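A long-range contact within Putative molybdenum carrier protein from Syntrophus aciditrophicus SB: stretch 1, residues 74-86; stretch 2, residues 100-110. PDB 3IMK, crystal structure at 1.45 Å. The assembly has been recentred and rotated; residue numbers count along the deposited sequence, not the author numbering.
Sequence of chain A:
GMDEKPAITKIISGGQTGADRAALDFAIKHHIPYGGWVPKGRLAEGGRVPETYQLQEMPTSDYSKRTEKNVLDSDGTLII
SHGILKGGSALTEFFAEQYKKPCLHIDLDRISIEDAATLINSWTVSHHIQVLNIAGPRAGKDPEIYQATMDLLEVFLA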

# COMPACT_ATOMS: atom_id res chain seq x y z
N SER A 74 7.86 -6.65 -4.14
CA SER A 74 7.33 -5.58 -5.00
C SER A 74 8.45 -4.72 -5.48
O SER A 74 9.60 -4.86 -5.02
CB SER A 74 6.31 -4.74 -4.23
OG SER A 74 6.84 -4.22 -3.01
N ASP A 75 8.15 -3.81 -6.41
CA ASP A 75 9.16 -2.91 -6.94
C ASP A 75 9.39 -1.68 -6.06
O ASP A 75 10.49 -1.10 -6.10
CB ASP A 75 8.76 -2.44 -8.31
CG ASP A 75 8.76 -3.53 -9.35
OD1 ASP A 75 9.54 -4.52 -9.23
OD2 ASP A 75 7.95 -3.41 -10.31
N GLY A 76 8.40 -1.29 -5.28
CA GLY A 76 8.48 -0.17 -4.39
C GLY A 76 7.29 -0.18 -3.47
O GLY A 76 6.31 -0.83 -3.74
N THR A 77 7.35 0.63 -2.41
CA THR A 77 6.32 0.74 -1.39
C THR A 77 5.89 2.20 -1.19
O THR A 77 6.72 3.09 -0.92
CB THR A 77 6.82 0.13 -0.05
OG1 THR A 77 7.06 -1.28 -0.20
CG2 THR A 77 5.81 0.32 1.06
N LEU A 78 4.59 2.40 -1.33
CA LEU A 78 3.93 3.67 -1.08
C LEU A 78 3.29 3.54 0.31
O LEU A 78 2.49 2.62 0.50
CB LEU A 78 2.86 3.93 -2.13
CG LEU A 78 1.90 5.10 -1.88
CD1 LEU A 78 2.67 6.45 -1.81
CD2 LEU A 78 0.86 5.16 -3.01
N ILE A 79 3.60 4.45 1.25
CA ILE A 79 3.05 4.43 2.61
C ILE A 79 2.18 5.70 2.75
O ILE A 79 2.65 6.79 2.52
CB ILE A 79 4.12 4.41 3.74
CG1 ILE A 79 5.16 3.30 3.45
CG2 ILE A 79 3.41 4.18 5.07
CD1 ILE A 79 6.35 3.24 4.41
N ILE A 80 0.91 5.53 3.09
CA ILE A 80 -0.03 6.63 3.21
C ILE A 80 -0.47 6.75 4.68
O ILE A 80 -0.91 5.78 5.27
CB ILE A 80 -1.25 6.39 2.29
CG1 ILE A 80 -0.81 6.06 0.86
CG2 ILE A 80 -2.18 7.63 2.35
CD1 ILE A 80 -1.92 5.45 -0.03
N SER A 81 -0.43 7.97 5.24
CA SER A 81 -0.84 8.22 6.61
C SER A 81 -1.39 9.63 6.76
O SER A 81 -1.29 10.46 5.84
CB SER A 81 0.35 8.09 7.56
OG SER A 81 1.24 9.17 7.44
N HIS A 82 -1.92 9.87 7.95
CA HIS A 82 -2.11 11.21 8.49
C HIS A 82 -1.20 11.36 9.67
O HIS A 82 -1.42 10.71 10.71
CB HIS A 82 -3.57 11.48 8.89
CG HIS A 82 -4.54 11.43 7.75
ND1 HIS A 82 -5.42 10.38 7.58
CD2 HIS A 82 -4.77 12.29 6.73
CE1 HIS A 82 -6.17 10.62 6.51
NE2 HIS A 82 -5.78 11.76 5.96
N GLY A 83 -0.12 12.10 9.50
CA GLY A 83 0.87 12.29 10.54
C GLY A 83 2.10 11.39 10.40
O GLY A 83 2.19 10.54 9.49
N ILE A 84 3.03 11.54 11.33
CA ILE A 84 4.27 10.77 11.32
C ILE A 84 3.96 9.29 11.47
O ILE A 84 3.02 8.88 12.15
CB ILE A 84 5.23 11.25 12.42
CG1 ILE A 84 4.59 11.10 13.80
CG2 ILE A 84 5.67 12.68 12.07
CD1 ILE A 84 5.11 9.92 14.60
N LEU A 85 4.77 8.48 10.78
CA LEU A 85 4.62 7.02 10.87
C LEU A 85 4.92 6.46 12.26
O LEU A 85 5.91 6.82 12.87
CB LEU A 85 5.52 6.35 9.86
CG LEU A 85 5.26 6.71 8.40
CD1 LEU A 85 6.12 5.95 7.43
CD2 LEU A 85 3.76 6.55 8.05
N LYS A 86 4.05 5.54 12.67
CA LYS A 86 4.20 4.77 13.91
C LYS A 86 3.89 3.31 13.62
O LYS A 86 3.35 2.96 12.55
CB LYS A 86 3.23 5.28 14.98
CG LYS A 86 3.52 6.70 15.43
N LYS A 100 16.77 -1.51 0.58
CA LYS A 100 17.02 -0.59 -0.54
C LYS A 100 15.92 -0.61 -1.60
O LYS A 100 16.17 -0.52 -2.81
CB LYS A 100 18.41 -0.82 -1.17
CG LYS A 100 19.55 -0.80 -0.14
CD LYS A 100 19.60 0.49 0.63
N LYS A 101 14.69 -0.72 -1.13
CA LYS A 101 13.52 -0.67 -2.00
C LYS A 101 13.04 0.77 -2.06
O LYS A 101 12.95 1.43 -1.01
CB LYS A 101 12.41 -1.58 -1.47
CG LYS A 101 12.66 -3.08 -1.65
CD LYS A 101 12.32 -3.48 -3.11
CE LYS A 101 12.50 -4.91 -3.39
NZ LYS A 101 12.36 -5.09 -4.83
N PRO A 102 12.68 1.29 -3.24
CA PRO A 102 12.10 2.60 -3.32
C PRO A 102 10.91 2.71 -2.39
O PRO A 102 10.09 1.78 -2.29
CB PRO A 102 11.68 2.74 -4.79
CG PRO A 102 12.59 1.78 -5.53
CD PRO A 102 12.85 0.67 -4.57
N CYS A 103 10.79 3.83 -1.73
CA CYS A 103 9.77 4.05 -0.72
C CYS A 103 9.37 5.54 -0.72
O CYS A 103 10.24 6.40 -0.71
CB CYS A 103 10.27 3.55 0.63
SG CYS A 103 9.02 3.66 1.97
N LEU A 104 8.08 5.80 -0.79
CA LEU A 104 7.53 7.12 -0.70
C LEU A 104 6.50 7.13 0.38
O LEU A 104 5.53 6.38 0.30
CB LEU A 104 6.92 7.53 -2.05
CG LEU A 104 6.21 8.89 -2.11
CD1 LEU A 104 7.15 10.04 -1.73
CD2 LEU A 104 5.60 9.14 -3.50
N HIS A 105 6.65 8.00 1.36
CA HIS A 105 5.66 8.23 2.38
C HIS A 105 4.91 9.54 2.06
O HIS A 105 5.54 10.59 2.03
CB HIS A 105 6.32 8.39 3.77
CG HIS A 105 5.37 8.84 4.85
ND1 HIS A 105 5.75 9.58 5.94
CD2 HIS A 105 4.03 8.61 4.98
CE1 HIS A 105 4.68 9.83 6.69
NE2 HIS A 105 3.63 9.23 6.15
N ILE A 106 3.60 9.41 1.85
CA ILE A 106 2.68 10.53 1.70
C ILE A 106 1.98 10.73 3.04
O ILE A 106 1.22 9.88 3.49
CB ILE A 106 1.67 10.28 0.59
CG1 ILE A 106 2.37 10.20 -0.76
CG2 ILE A 106 0.56 11.35 0.56
CD1 ILE A 106 3.18 11.49 -1.19
N ASP A 107 2.18 11.91 3.64
CA ASP A 107 1.52 12.33 4.87
C ASP A 107 0.41 13.31 4.44
O ASP A 107 0.67 14.46 4.09
CB ASP A 107 2.52 12.97 5.83
CG ASP A 107 1.89 13.43 7.12
OD1 ASP A 107 0.64 13.48 7.24
OD2 ASP A 107 2.64 13.73 8.08
N LEU A 108 -0.83 12.83 4.45
CA LEU A 108 -1.97 13.59 3.98
C LEU A 108 -2.42 14.64 4.98
O LEU A 108 -3.40 15.34 4.70
CB LEU A 108 -3.11 12.65 3.57
CG LEU A 108 -2.86 11.85 2.31
CD1 LEU A 108 -4.02 10.89 2.04
CD2 LEU A 108 -2.61 12.72 1.08
N ASP A 109 -1.69 14.81 6.08
CA ASP A 109 -1.81 16.06 6.87
C ASP A 109 -0.90 17.18 6.37
O ASP A 109 -1.06 18.34 6.79
CB ASP A 109 -1.53 15.84 8.36
CG ASP A 109 -2.65 15.13 9.09
OD1 ASP A 109 -3.77 14.92 8.54
OD2 ASP A 109 -2.43 14.76 10.27
N ARG A 110 0.07 16.85 5.51
CA ARG A 110 1.08 17.80 5.08
C ARG A 110 0.96 18.19 3.62
O ARG A 110 1.48 19.23 3.21
CB ARG A 110 2.48 17.24 5.32
CG ARG A 110 2.78 16.89 6.77
CD ARG A 110 3.41 17.98 7.55
NE ARG A 110 2.53 19.14 7.71
CZ ARG A 110 1.60 19.28 8.66
NH1 ARG A 110 1.40 18.34 9.59
NH2 ARG A 110 0.86 20.39 8.68

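The two stretches pair as neighbouring parallel strands, their axes 15° apart, and bury 874 Å² between them. Lys100, just after a helix, makes no contact. Lys101 is the first residue of stretch 2 to make contact. Its CB points toward stretch 1, and the long chain carries NZ to Ser74 O, a hydrogen bond of 2.8 Å. A lysine suits this place because its amine can reach a carbonyl that lies beyond the strand ladder.

Pro102 has no amide hydrogen to give, but its carbonyl is free to accept. Thr77 N donates to Pro102 O at 3.0 Å. The proline ring also rests near Asp75, with Pro102 CD 3.3 Å from Asp75 O.

Cys103 pairs with Thr77. Its side chain lies on the same sheet face as those of Thr77 and Ile79, and Cys103 SG packs 3.6 Å from Ile79 CD1. Its CA makes a CA-H...O contact of 3.2 Å with Thr77 O.

Leu104 bonds through both backbone groups. Leu104 N donates to Thr77 O at 3.0 Å, and Leu104 O accepts from Ile79 N at 2.9 Å. Its side chain turns to the other face, where Leu104 CG is 4.3 Å from Leu78 CD1.

His105 sits beside Ile79 and is the residue of stretch 2 most covered by stretch 1. With chi1 at t, the end of its side chain comes nearer stretch 1. His105 NE2 donates to Ser81 OG at 2.7 Å, and Ser81 OG in turn donates to Gly83 O at 2.6 Å. Leu85 CD2 lies over one ring face, 3.7 Å from the His105 ring centroid, in a CH-pi contact. Histidine thus offers a polar edge and an apolar face at once.

Ile106 continues the ladder. Ile106 N donates to Ile79 O at 2.9 Å, and Ile106 O accepts from Ser81 N at 3.1 Å. Ile106 is buried, and Ile106 CG1 packs 3.9 Å from Leu78 CD1.

Asp107 OD1 accepts from Gly83 N at 2.8 Å and also from Asp109 N at 2.9 Å, so one carboxylate oxygen ties the turn to its own stretch. Gly83 has a backbone shape that calls for glycine, since a CB would jam against the preceding carbonyl.

Leu108 N closes the ladder with a 2.8 Å hydrogen bond to Ser81 O. Its CA-to-CB bond points toward stretch 1, and Leu108 CD1 meets Ile80 CG2 at 3.8 Å. The His82 ring lies close by, His82 CD2 being 3.6 Å from Leu108 CB and 3.3 Å from Asp109 OD1.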